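Abbfa_003403 (Acinetobacter baumannii, PDB 4ZXH) probably builds peptides without a ribosome, as a nonribosomal peptide synthetase with condensation, adenylation, peptidyl carrier and thioesterase domains. Local coordinates at residues L14-I19 and G81-I86; R72-A77 and T122-W127; L744-A749 and I883-K888; A896-K901 and L910-T915. All blocks are in the same frame, centred on the assembly; numbering follows the deposited sequence.

Contact 1 of 4, residues L14-I19 and G81-I86; sequences LSRHAI and GIEQLI
Ile86, the residue most covered here, lays its CD1 across the polar pair of the facing strand, 3.9 Å from His17 NE2 and against Ser15 OG. Those two hold each other by a hydrogen bond, Ser15 OG to His17 NE2 at 2.8 Å, so the isoleucine meets a pair already fixed, while His17 ND1 is held by Asp185. Further along this face, Gln84 reaches out with an extended chain. Its NE2 donates to Ala18 O at 2.9 Å, on a lone pair, and Gln23 takes its OE1: an amide suits a buried place that asks for both a donor and an acceptor. The two strands are antiparallel, in a three-stranded sheet of the condensation domain, and a classic beta bulge sets Leu14 and Ser15 together opposite Ile86: Leu14 N gives to Ile86 O at 2.8 Å, Ile86 N to Ser15 O at 3.1 Å. Beyond the pairing, branched Ile19 puts CG2 3.5 Å from Gln84 CG and CD1 3.7 Å from Ile82 CG2. On the other face Arg16 lies alongside Leu85, its NH1 bridging to Glu83 OE1 at 2.9 Å.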
loop_
_atom_site.group_PDB
_atom_site.type_symbol
_atom_site.label_atom_id
_atom_site.label_comp_id
_atom_site.label_asym_id
_atom_site.label_seq_id
_atom_site.Cartn_x
_atom_site.Cartn_y
_atom_site.Cartn_z
ATOM N N LEU A 14 1.833 41.397 14.742
ATOM C CA LEU A 14 2.984 42.286 14.906
ATOM C C LEU A 14 3.935 42.234 13.712
ATOM O O LEU A 14 4.330 43.277 13.193
ATOM C CB LEU A 14 3.760 41.954 16.183
ATOM C CG LEU A 14 3.234 42.489 17.511
ATOM C CD1 LEU A 14 4.147 42.047 18.643
ATOM C CD2 LEU A 14 3.153 43.981 17.453
ATOM N N SER A 15 4.318 41.027 13.294
ATOM C CA SER A 15 5.206 40.867 12.140
ATOM C C SER A 15 5.037 39.511 11.430
ATOM O O SER A 15 4.540 38.547 12.015
ATOM C CB SER A 15 6.670 41.050 12.562
ATOM O OG SER A 15 7.042 40.137 13.578
ATOM N N ARG A 16 5.471 39.461 10.166
ATOM C CA ARG A 16 5.390 38.259 9.324
ATOM C C ARG A 16 6.767 37.702 8.979
ATOM O O ARG A 16 7.634 38.435 8.531
ATOM C CB ARG A 16 4.636 38.571 8.031
ATOM C CG ARG A 16 3.241 39.143 8.263
ATOM C CD ARG A 16 2.367 39.137 7.007
ATOM N NE ARG A 16 0.970 39.347 7.383
ATOM C CZ ARG A 16 0.060 38.381 7.440
ATOM N NH1 ARG A 16 0.403 37.149 7.104
ATOM N NH2 ARG A 16 -1.193 38.648 7.813
ATOM N N HIS A 17 6.969 36.403 9.170
ATOM C CA HIS A 17 8.250 35.796 8.819
ATOM C C HIS A 17 8.109 34.476 8.062
ATOM O O HIS A 17 7.007 33.934 7.912
ATOM C CB HIS A 17 9.070 35.581 10.080
ATOM C CG HIS A 17 9.132 36.792 10.948
ATOM N ND1 HIS A 17 9.983 37.845 10.691
ATOM C CD2 HIS A 17 8.407 37.147 12.034
ATOM C CE1 HIS A 17 9.801 38.785 11.603
ATOM N NE2 HIS A 17 8.851 38.386 12.431
ATOM N N ALA A 18 9.238 33.977 7.570
ATOM C CA ALA A 18 9.286 32.669 6.953
ATOM C C ALA A 18 9.362 31.594 8.031
ATOM O O ALA A 18 9.704 31.891 9.174
ATOM C CB ALA A 18 10.466 32.575 6.028
ATOM N N ILE A 19 9.031 30.351 7.683
ATOM C CA ILE A 19 9.356 29.232 8.564
ATOM C C ILE A 19 10.696 28.689 8.096
ATOM O O ILE A 19 11.141 28.985 6.980
ATOM C CB ILE A 19 8.294 28.109 8.557
ATOM C CG1 ILE A 19 8.158 27.491 7.171
ATOM C CG2 ILE A 19 6.938 28.632 8.958
ATOM C CD1 ILE A 19 7.375 26.177 7.180
ATOM N N GLY A 81 3.416 30.323 -0.090
ATOM C CA GLY A 81 4.015 29.405 0.870
ATOM C C GLY A 81 3.497 29.431 2.307
ATOM O O GLY A 81 2.312 29.650 2.573
ATOM N N ILE A 82 4.409 29.200 3.246
ATOM C CA ILE A 82 4.067 29.108 4.656
ATOM C C ILE A 82 4.747 30.212 5.453
ATOM O O ILE A 82 5.926 30.501 5.247
ATOM C CB ILE A 82 4.465 27.741 5.208
ATOM C CG1 ILE A 82 3.913 26.648 4.287
ATOM C CG2 ILE A 82 3.944 27.541 6.632
ATOM C CD1 ILE A 82 4.602 25.280 4.433
ATOM N N GLU A 83 3.999 30.843 6.355
ATOM C CA GLU A 83 4.532 31.941 7.169
ATOM C C GLU A 83 4.486 31.644 8.677
ATOM O O GLU A 83 3.751 30.769 9.125
ATOM C CB GLU A 83 3.758 33.232 6.879
ATOM C CG GLU A 83 4.175 33.970 5.613
ATOM C CD GLU A 83 3.388 35.264 5.399
ATOM O OE1 GLU A 83 2.183 35.275 5.733
ATOM O OE2 GLU A 83 3.976 36.270 4.921
ATOM N N GLN A 84 5.298 32.368 9.441
ATOM C CA GLN A 84 5.149 32.482 10.898
ATOM C C GLN A 84 4.666 33.879 11.223
ATOM O O GLN A 84 5.293 34.866 10.821
ATOM C CB GLN A 84 6.471 32.258 11.633
ATOM C CG GLN A 84 6.937 30.848 11.711
ATOM C CD GLN A 84 8.237 30.723 12.473
ATOM O OE1 GLN A 84 8.295 30.063 13.503
ATOM N NE2 GLN A 84 9.295 31.347 11.960
ATOM N N LEU A 85 3.572 33.983 11.957
ATOM C CA LEU A 85 3.127 35.290 12.419
ATOM C C LEU A 85 3.369 35.429 13.930
ATOM O O LEU A 85 3.017 34.534 14.707
ATOM C CB LEU A 85 1.650 35.495 12.102
ATOM C CG LEU A 85 1.114 35.243 10.692
ATOM C CD1 LEU A 85 -0.347 35.659 10.614
ATOM C CD2 LEU A 85 1.942 35.958 9.621
ATOM N N ILE A 86 3.978 36.537 14.345
ATOM C CA ILE A 86 4.028 36.880 15.764
ATOM C C ILE A 86 2.858 37.795 16.126
ATOM O O ILE A 86 2.827 38.955 15.739
ATOM C CB ILE A 86 5.348 37.569 16.155
ATOM C CG1 ILE A 86 6.534 36.605 16.024
ATOM C CG2 ILE A 86 5.268 38.047 17.587
ATOM C CD1 ILE A 86 7.883 37.290 16.065
#

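Contact 2 of 4, residues R72-A77 and T122-W127; sequences RVSMPA and TQPPLW
Thr122 lays its CB and CG2 along the backbone of the neighbouring segment, CB 3.9 Å from Pro76 CA and CG2 3.8 Å from Met75 O. With CG2 anti to its own carbonyl carbon, the methyl does the touching, while OG1 bonds to Asp120. Next along, the Pro124 ring meets Ser74: its CD comes within 3.5 Å of Ser74 CB, and the short serine side chain lets the ring come close to the strand. The hydroxyl of Ser74 is not spent here either. It bonds to Trp87 NE1, and although Ser74 OG lies 3.6 Å from Thr122 O, the two are not hydrogen-bonded. Leu126 closes the row, its CG 3.6 Å from Val73 O and its CD1 3.9 Å from Met75 CE. The methionine, extended beyond CG, crosses the leucine obliquely with its terminal methyl. In the fold this sets the loop that leads into strand 127-135 against strand 73-78, an outermost strand of a three-stranded sheet in the condensation domain. A cis peptide before Pro125 bends the loop, and Pro125 CB rests on one face of the Trp127 ring, offset toward the rim. Trp127 itself lines the pocket holding the bound phospholipid, with NE1 tied to Leu71 O. No hydrogen bond links the two segments, and Pro76, Pro124 and Pro125 have no N-H to offer. The contact therefore rests on van der Waals fit, while the hydroxyls of Ser74 and Thr122 bond to Trp87 and Asp120.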
loop_
_atom_site.group_PDB
_atom_site.type_symbol
_atom_site.label_atom_id
_atom_site.label_comp_id
_atom_site.label_asym_id
_atom_site.label_seq_id
_atom_site.Cartn_x
_atom_site.Cartn_y
_atom_site.Cartn_z
ATOM N N ARG A 72 3.727 33.328 20.911
ATOM C CA ARG A 72 2.585 34.016 20.312
ATOM C C ARG A 72 2.539 33.807 18.783
ATOM O O ARG A 72 1.998 34.624 18.037
ATOM C CB ARG A 72 2.628 35.517 20.663
ATOM C CG ARG A 72 2.689 35.808 22.184
ATOM C CD ARG A 72 2.625 37.301 22.586
ATOM N NE ARG A 72 3.603 38.163 21.906
ATOM C CZ ARG A 72 4.804 38.472 22.383
ATOM N NH1 ARG A 72 5.202 38.002 23.556
ATOM N NH2 ARG A 72 5.611 39.264 21.692
ATOM N N VAL A 73 3.098 32.692 18.323
ATOM C CA VAL A 73 3.201 32.391 16.893
ATOM C C VAL A 73 2.054 31.512 16.356
ATOM O O VAL A 73 1.548 30.645 17.059
ATOM C CB VAL A 73 4.565 31.708 16.612
ATOM C CG1 VAL A 73 4.551 30.888 15.333
ATOM C CG2 VAL A 73 5.672 32.740 16.580
ATOM N N SER A 74 1.636 31.772 15.119
ATOM C CA SER A 74 0.801 30.848 14.346
ATOM C C SER A 74 1.479 30.634 12.988
ATOM O O SER A 74 2.364 31.410 12.617
ATOM C CB SER A 74 -0.635 31.378 14.186
ATOM O OG SER A 74 -0.778 32.330 13.139
ATOM N N MET A 75 1.098 29.582 12.258
ATOM C CA MET A 75 1.785 29.229 11.009
ATOM C C MET A 75 0.807 28.999 9.865
ATOM O O MET A 75 0.575 27.871 9.447
ATOM C CB MET A 75 2.667 27.980 11.201
ATOM C CG MET A 75 3.775 28.143 12.247
ATOM S SD MET A 75 4.703 26.631 12.607
ATOM C CE MET A 75 5.513 27.086 14.117
ATOM N N PRO A 76 0.245 30.079 9.333
ATOM C CA PRO A 76 -0.768 29.983 8.284
ATOM C C PRO A 76 -0.135 29.796 6.916
ATOM O O PRO A 76 1.063 30.074 6.753
ATOM C CB PRO A 76 -1.468 31.327 8.368
ATOM C CG PRO A 76 -0.343 32.262 8.735
ATOM C CD PRO A 76 0.591 31.480 9.630
ATOM N N ALA A 77 -0.931 29.363 5.941
ATOM C CA ALA A 77 -0.416 29.169 4.597
ATOM C C ALA A 77 -1.118 30.077 3.610
ATOM O O ALA A 77 -2.315 30.327 3.738
ATOM C CB ALA A 77 -0.563 27.725 4.185
ATOM N N THR A 122 -2.343 26.756 12.048
ATOM C CA THR A 122 -2.629 28.071 11.474
ATOM C C THR A 122 -3.341 29.015 12.454
ATOM O O THR A 122 -3.486 30.218 12.193
ATOM C CB THR A 122 -3.479 27.940 10.220
ATOM O OG1 THR A 122 -4.842 27.738 10.592
ATOM C CG2 THR A 122 -3.016 26.748 9.414
ATOM N N GLN A 123 -3.761 28.465 13.586
ATOM C CA GLN A 123 -4.509 29.208 14.587
ATOM C C GLN A 123 -3.784 29.126 15.941
ATOM O O GLN A 123 -3.595 28.028 16.474
ATOM C CB GLN A 123 -5.940 28.644 14.690
ATOM C CG GLN A 123 -7.048 29.674 14.969
ATOM C CD GLN A 123 -7.100 30.814 13.948
ATOM O OE1 GLN A 123 -7.277 31.981 14.310
ATOM N NE2 GLN A 123 -6.968 30.473 12.665
ATOM N N PRO A 124 -3.374 30.283 16.501
ATOM C CA PRO A 124 -2.633 30.343 17.768
ATOM C C PRO A 124 -3.556 30.134 18.944
ATOM O O PRO A 124 -4.728 30.453 18.818
ATOM C CB PRO A 124 -2.072 31.759 17.775
ATOM C CG PRO A 124 -3.083 32.539 17.044
ATOM C CD PRO A 124 -3.669 31.631 15.993
ATOM N N PRO A 125 -3.038 29.639 20.079
ATOM C CA PRO A 125 -1.624 29.306 20.312
ATOM C C PRO A 125 -1.275 27.898 19.853
ATOM O O PRO A 125 -2.192 27.105 19.676
ATOM C CB PRO A 125 -1.485 29.436 21.833
ATOM C CG PRO A 125 -2.863 29.136 22.359
ATOM C CD PRO A 125 -3.848 29.549 21.310
ATOM N N LEU A 126 0.009 27.592 19.657
ATOM C CA LEU A 126 0.410 26.226 19.282
ATOM C C LEU A 126 0.919 25.455 20.499
ATOM O O LEU A 126 1.815 24.614 20.401
ATOM C CB LEU A 126 1.475 26.226 18.198
ATOM C CG LEU A 126 1.257 27.042 16.926
ATOM C CD1 LEU A 126 2.060 26.463 15.817
ATOM C CD2 LEU A 126 -0.197 27.183 16.533
ATOM N N TRP A 127 0.329 25.753 21.648
ATOM C CA TRP A 127 0.649 25.062 22.879
ATOM C C TRP A 127 -0.565 25.127 23.798
ATOM O O TRP A 127 -1.433 25.984 23.618
ATOM C CB TRP A 127 1.884 25.678 23.536
ATOM C CG TRP A 127 1.797 27.161 23.683
ATOM C CD1 TRP A 127 2.088 28.100 22.735
ATOM C CD2 TRP A 127 1.417 27.881 24.858
ATOM N NE1 TRP A 127 1.897 29.366 23.244
ATOM C CE2 TRP A 127 1.492 29.258 24.552
ATOM C CE3 TRP A 127 1.027 27.501 26.145
ATOM C CZ2 TRP A 127 1.183 30.254 25.486
ATOM C CZ3 TRP A 127 0.724 28.501 27.084
ATOM C CH2 TRP A 127 0.797 29.852 26.744
#

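Contact 3 of 4, residues L744-A749 and I883-K888; sequences LDTILA and IENVLK
The carboxamide of Asn885 is the flat group at the middle of this contact. Thr746 OG1 sits above its plane, 3.4 Å from Asn885 ND2 and 3.6 Å from OD1, at an angle too poor for a hydrogen bond. At the oxygen end, Asn885 OD1 meets two aliphatic groups, Ile747 CG1 at 3.5 Å and Asp745 CB at 3.7 Å. The second flat group, the carboxylate of Asp745, turns OD2 to the end of Lys888, which crosses it at about a right angle: OD2 is 3.6 Å from Lys888 CE and 3.7 Å from NZ, a long salt bridge. The lysine chain bends at its last torsion (chi4 96°), and NZ has a second, weak ion partner in Asp895. Asp745 stands at the N-cap position of helix 746-753, where an acid suits the positive end of the helix dipole, and that end may in turn favour its ionised form. This is where two parts of an adenylation domain of the ANL family meet, helix 746-753 in the AMP-binding part and helix 880-888 in the smaller C-terminal part. In this family the C-terminal part rotates against the larger one between half-reactions, and a small, partly exposed surface without hydrogen bonds across it is consistent with a joint that can part. Ile747, branched and apolar, slides past Asn885 in the opposite direction, and its CD1 approaches Asn885 O to 4.2 Å.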
loop_
_atom_site.group_PDB
_atom_site.type_symbol
_atom_site.label_atom_id
_atom_site.label_comp_id
_atom_site.label_asym_id
_atom_site.label_seq_id
_atom_site.Cartn_x
_atom_site.Cartn_y
_atom_site.Cartn_z
ATOM N N LEU A 744 -5.196 -20.593 2.858
ATOM C CA LEU A 744 -6.567 -20.160 3.051
ATOM C C LEU A 744 -6.563 -18.649 3.264
ATOM O O LEU A 744 -6.013 -18.152 4.255
ATOM C CB LEU A 744 -7.208 -20.885 4.235
ATOM C CG LEU A 744 -8.636 -20.496 4.621
ATOM C CD1 LEU A 744 -9.571 -20.732 3.469
ATOM C CD2 LEU A 744 -9.086 -21.309 5.809
ATOM N N ASP A 745 -7.141 -17.920 2.313
ATOM C CA ASP A 745 -7.227 -16.467 2.412
ATOM C C ASP A 745 -8.426 -16.079 3.265
ATOM O O ASP A 745 -9.374 -16.852 3.401
ATOM C CB ASP A 745 -7.314 -15.804 1.024
ATOM C CG ASP A 745 -8.389 -16.416 0.134
ATOM O OD1 ASP A 745 -8.443 -17.662 0.010
ATOM O OD2 ASP A 745 -9.211 -15.653 -0.413
ATOM N N THR A 746 -8.378 -14.882 3.837
ATOM C CA THR A 746 -9.410 -14.447 4.770
ATOM C C THR A 746 -10.797 -14.374 4.120
ATOM O O THR A 746 -11.796 -14.728 4.751
ATOM C CB THR A 746 -9.046 -13.087 5.379
ATOM O OG1 THR A 746 -8.663 -12.208 4.326
ATOM C CG2 THR A 746 -7.856 -13.229 6.319
ATOM N N ILE A 747 -10.858 -13.940 2.862
ATOM C CA ILE A 747 -12.142 -13.826 2.170
ATOM C C ILE A 747 -12.853 -15.178 2.056
ATOM O O ILE A 747 -14.044 -15.278 2.341
ATOM C CB ILE A 747 -11.997 -13.241 0.746
ATOM C CG1 ILE A 747 -11.130 -11.975 0.745
ATOM C CG2 ILE A 747 -13.385 -12.977 0.138
ATOM C CD1 ILE A 747 -11.755 -10.779 1.424
ATOM N N LEU A 748 -12.131 -16.214 1.631
ATOM C CA LEU A 748 -12.742 -17.538 1.516
ATOM C C LEU A 748 -13.141 -18.049 2.889
ATOM O O LEU A 748 -14.142 -18.745 3.048
ATOM C CB LEU A 748 -11.797 -18.531 0.845
ATOM C CG LEU A 748 -12.300 -19.978 0.780
ATOM C CD1 LEU A 748 -13.640 -20.072 0.069
ATOM C CD2 LEU A 748 -11.280 -20.889 0.118
ATOM N N ALA A 749 -12.351 -17.678 3.883
ATOM C CA ALA A 749 -12.592 -18.114 5.243
ATOM C C ALA A 749 -13.920 -17.580 5.753
ATOM O O ALA A 749 -14.712 -18.339 6.306
ATOM C CB ALA A 749 -11.454 -17.675 6.152
ATOM N N ILE A 883 -2.442 -7.932 -1.425
ATOM C CA ILE A 883 -2.948 -7.371 -2.672
ATOM C C ILE A 883 -4.132 -8.193 -3.189
ATOM O O ILE A 883 -5.137 -7.633 -3.638
ATOM C CB ILE A 883 -1.858 -7.307 -3.747
ATOM C CG1 ILE A 883 -0.559 -6.753 -3.154
ATOM C CG2 ILE A 883 -2.319 -6.479 -4.952
ATOM C CD1 ILE A 883 0.588 -6.688 -4.157
ATOM N N GLU A 884 -4.028 -9.519 -3.112
ATOM C CA GLU A 884 -5.103 -10.397 -3.605
ATOM C C GLU A 884 -6.406 -10.187 -2.840
ATOM O O GLU A 884 -7.483 -10.165 -3.440
ATOM C CB GLU A 884 -4.671 -11.862 -3.543
ATOM C CG GLU A 884 -3.548 -12.180 -4.526
ATOM C CD GLU A 884 -2.884 -13.532 -4.313
ATOM O OE1 GLU A 884 -3.224 -14.249 -3.338
ATOM O OE2 GLU A 884 -1.998 -13.867 -5.133
ATOM N N ASN A 885 -6.302 -9.992 -1.523
ATOM C CA ASN A 885 -7.472 -9.726 -0.694
ATOM C C ASN A 885 -8.169 -8.416 -1.048
ATOM O O ASN A 885 -9.410 -8.366 -1.087
ATOM C CB ASN A 885 -7.092 -9.733 0.787
ATOM C CG ASN A 885 -6.952 -11.150 1.349
ATOM O OD1 ASN A 885 -7.635 -12.084 0.905
ATOM N ND2 ASN A 885 -6.059 -11.318 2.319
ATOM N N VAL A 886 -7.395 -7.362 -1.320
ATOM C CA VAL A 886 -8.011 -6.082 -1.660
ATOM C C VAL A 886 -8.745 -6.196 -3.010
ATOM O O VAL A 886 -9.868 -5.706 -3.157
ATOM C CB VAL A 886 -6.985 -4.919 -1.707
ATOM C CG1 VAL A 886 -7.630 -3.686 -2.273
ATOM C CG2 VAL A 886 -6.457 -4.604 -0.322
ATOM N N LEU A 887 -8.124 -6.858 -3.982
ATOM C CA LEU A 887 -8.766 -7.075 -5.270
ATOM C C LEU A 887 -10.077 -7.865 -5.139
ATOM O O LEU A 887 -11.084 -7.504 -5.730
ATOM C CB LEU A 887 -7.810 -7.798 -6.208
ATOM C CG LEU A 887 -6.736 -6.941 -6.870
ATOM C CD1 LEU A 887 -5.641 -7.820 -7.475
ATOM C CD2 LEU A 887 -7.343 -6.071 -7.934
ATOM N N LYS A 888 -10.075 -8.937 -4.356
ATOM C CA LYS A 888 -11.275 -9.761 -4.221
ATOM C C LYS A 888 -12.453 -9.007 -3.600
ATOM O O LYS A 888 -13.598 -9.443 -3.687
ATOM C CB LYS A 888 -10.980 -11.002 -3.384
ATOM C CG LYS A 888 -10.044 -12.009 -4.035
ATOM C CD LYS A 888 -9.850 -13.214 -3.100
ATOM C CE LYS A 888 -9.188 -14.403 -3.779
ATOM N NZ LYS A 888 -7.713 -14.495 -3.590
#

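Contact 4 of 4, residues A896-K901 and L910-T915; sequences AVVLVK and LVAYVT
Ala896 begins the pairing with a small methyl, CB 4.1 Å from Val914 CG1, on the face that helix 880-888 covers. Val897 follows on the other face and is locked to Tyr913 by both backbone bonds, Tyr913 N giving to Val897 O at 2.8 Å and Val897 N to Tyr913 O at 3.0 Å. The same Val897 O lies at the edge of the tyrosine ring, near its plane. Val898 returns to the helix side. Its CG1, anti to the backbone N, reaches Leu910 CD2 at 4.0 Å, and Glu884 of the helix accepts a hydrogen bond from its N. Leu899 and Val911 form the second hydrogen-bonded pair, and Leu899 crosses Tyr913 at about a right angle, CD1 3.9 Å from CE2 of the ring. Val900 CG2 then packs on Leu910 CD2 at 3.6 Å, and Lys901, bent at chi2 (-71°), lays its CG 3.7 Å from Val911 CG2. The strands form an antiparallel beta hairpin in the C-terminal part of the adenylation domain, extended beyond strand 907-916 by strand 940-943. Tyr913 OH bonds to Pro961 O, and its ring meets Phe960 edge to face. Beta-branched valines suit such extended backbone, and successive side chains alternate between the faces, so both carry apolar groups. The chemistry is thus divided: regular backbone bonds hold the strands together, while the hydrophobic side chains allow the hairpin to be buried on both sides.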
loop_
_atom_site.group_PDB
_atom_site.type_symbol
_atom_site.label_atom_id
_atom_site.label_comp_id
_atom_site.label_asym_id
_atom_site.label_seq_id
_atom_site.Cartn_x
_atom_site.Cartn_y
_atom_site.Cartn_z
ATOM N N ALA A 896 -8.403 -13.518 -7.790
ATOM C CA ALA A 896 -7.267 -12.688 -8.160
ATOM C C ALA A 896 -5.977 -13.405 -7.794
ATOM O O ALA A 896 -5.903 -14.100 -6.788
ATOM C CB ALA A 896 -7.343 -11.308 -7.472
ATOM N N VAL A 897 -4.968 -13.251 -8.632
ATOM C CA VAL A 897 -3.655 -13.785 -8.341
ATOM C C VAL A 897 -2.653 -12.703 -8.712
ATOM O O VAL A 897 -2.763 -12.085 -9.779
ATOM C CB VAL A 897 -3.382 -15.092 -9.128
ATOM C CG1 VAL A 897 -1.893 -15.380 -9.213
ATOM C CG2 VAL A 897 -4.112 -16.254 -8.506
ATOM N N VAL A 898 -1.696 -12.454 -7.831
ATOM C CA VAL A 898 -0.695 -11.429 -8.074
ATOM C C VAL A 898 0.675 -12.076 -8.079
ATOM O O VAL A 898 1.012 -12.824 -7.159
ATOM C CB VAL A 898 -0.753 -10.310 -7.007
ATOM C CG1 VAL A 898 0.308 -9.266 -7.269
ATOM C CG2 VAL A 898 -2.124 -9.665 -6.984
ATOM N N LEU A 899 1.462 -11.813 -9.116
ATOM C CA LEU A 899 2.816 -12.374 -9.182
ATOM C C LEU A 899 3.848 -11.283 -9.376
ATOM O O LEU A 899 3.534 -10.181 -9.846
ATOM C CB LEU A 899 2.955 -13.398 -10.324
ATOM C CG LEU A 899 1.922 -14.527 -10.439
ATOM C CD1 LEU A 899 2.181 -15.388 -11.684
ATOM C CD2 LEU A 899 1.876 -15.373 -9.180
ATOM N N VAL A 900 5.086 -11.597 -9.018
ATOM C CA VAL A 900 6.196 -10.734 -9.377
ATOM C C VAL A 900 6.812 -11.277 -10.664
ATOM O O VAL A 900 7.032 -12.485 -10.775
ATOM C CB VAL A 900 7.252 -10.667 -8.251
ATOM C CG1 VAL A 900 8.450 -9.841 -8.692
ATOM C CG2 VAL A 900 6.640 -10.096 -6.973
ATOM N N LYS A 901 7.060 -10.399 -11.638
ATOM C CA LYS A 901 7.736 -10.794 -12.881
ATOM C C LYS A 901 8.930 -9.893 -13.161
ATOM O O LYS A 901 8.971 -8.751 -12.696
ATOM C CB LYS A 901 6.779 -10.754 -14.071
ATOM C CG LYS A 901 5.623 -11.737 -14.003
ATOM C CD LYS A 901 6.047 -13.183 -14.200
ATOM C CE LYS A 901 4.818 -14.087 -14.154
ATOM N NZ LYS A 901 5.115 -15.517 -14.420
ATOM N N LEU A 910 5.022 -6.016 -10.323
ATOM C CA LEU A 910 3.830 -6.759 -9.928
ATOM C C LEU A 910 2.807 -6.856 -11.042
ATOM O O LEU A 910 2.554 -5.863 -11.723
ATOM C CB LEU A 910 3.182 -6.082 -8.727
ATOM C CG LEU A 910 3.987 -6.198 -7.451
ATOM C CD1 LEU A 910 3.361 -5.311 -6.390
ATOM C CD2 LEU A 910 3.959 -7.625 -7.037
ATOM N N VAL A 911 2.210 -8.044 -11.198
ATOM C CA VAL A 911 1.134 -8.327 -12.170
ATOM C C VAL A 911 -0.106 -8.837 -11.467
ATOM O O VAL A 911 -0.022 -9.744 -10.628
ATOM C CB VAL A 911 1.536 -9.415 -13.180
ATOM C CG1 VAL A 911 0.560 -9.464 -14.352
ATOM C CG2 VAL A 911 2.929 -9.181 -13.657
ATOM N N ALA A 912 -1.263 -8.304 -11.818
ATOM C CA ALA A 912 -2.496 -8.811 -11.232
ATOM C C ALA A 912 -3.361 -9.483 -12.277
ATOM O O ALA A 912 -3.769 -8.845 -13.253
ATOM C CB ALA A 912 -3.269 -7.687 -10.556
ATOM N N TYR A 913 -3.634 -10.768 -12.080
ATOM C CA TYR A 913 -4.600 -11.493 -12.921
ATOM C C TYR A 913 -5.969 -11.530 -12.219
ATOM O O TYR A 913 -6.041 -11.786 -11.000
ATOM C CB TYR A 913 -4.112 -12.917 -13.217
ATOM C CG TYR A 913 -2.718 -12.999 -13.799
ATOM C CD1 TYR A 913 -2.518 -13.087 -15.181
ATOM C CD2 TYR A 913 -1.611 -12.993 -12.978
ATOM C CE1 TYR A 913 -1.238 -13.154 -15.729
ATOM C CE2 TYR A 913 -0.328 -13.060 -13.503
ATOM C CZ TYR A 913 -0.146 -13.142 -14.879
ATOM O OH TYR A 913 1.135 -13.205 -15.390
ATOM N N VAL A 914 -7.050 -11.247 -12.953
ATOM C CA VAL A 914 -8.378 -11.244 -12.332
ATOM C C VAL A 914 -9.439 -11.943 -13.186
ATOM O O VAL A 914 -9.340 -11.954 -14.417
ATOM C CB VAL A 914 -8.847 -9.809 -12.027
ATOM C CG1 VAL A 914 -7.960 -9.172 -10.949
ATOM C CG2 VAL A 914 -8.830 -8.975 -13.286
ATOM N N THR A 915 -10.432 -12.549 -12.526
ATOM C CA THR A 915 -11.620 -13.107 -13.209
ATOM C C THR A 915 -12.868 -12.509 -12.617
ATOM O O THR A 915 -12.881 -12.149 -11.447
ATOM C CB THR A 915 -11.774 -14.643 -13.072
ATOM O OG1 THR A 915 -11.676 -15.007 -11.687
ATOM C CG2 THR A 915 -10.733 -15.372 -13.824
#

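From the N terminus, strand 13-18 opens contact 1, which closes at strand 81-87. Contact 2 begins inside that loop, on strand 73-78, and ends beyond it at residues 122-127, so the two cross. They meet in one sheet, where strands 73-78 and 81-87 are neighbours, and together they tie the N-terminal strand to the loop before strand 127-135 within the condensation domain. Far along the chain, contact 3 closes a loop of 133 residues between the two parts of the adenylation domain. Contact 4 follows in series as a short hairpin, touching contact 3 because helix 880-888 packs on strand 893-903. Contacts 1 and 3 have centres about 50 Å apart.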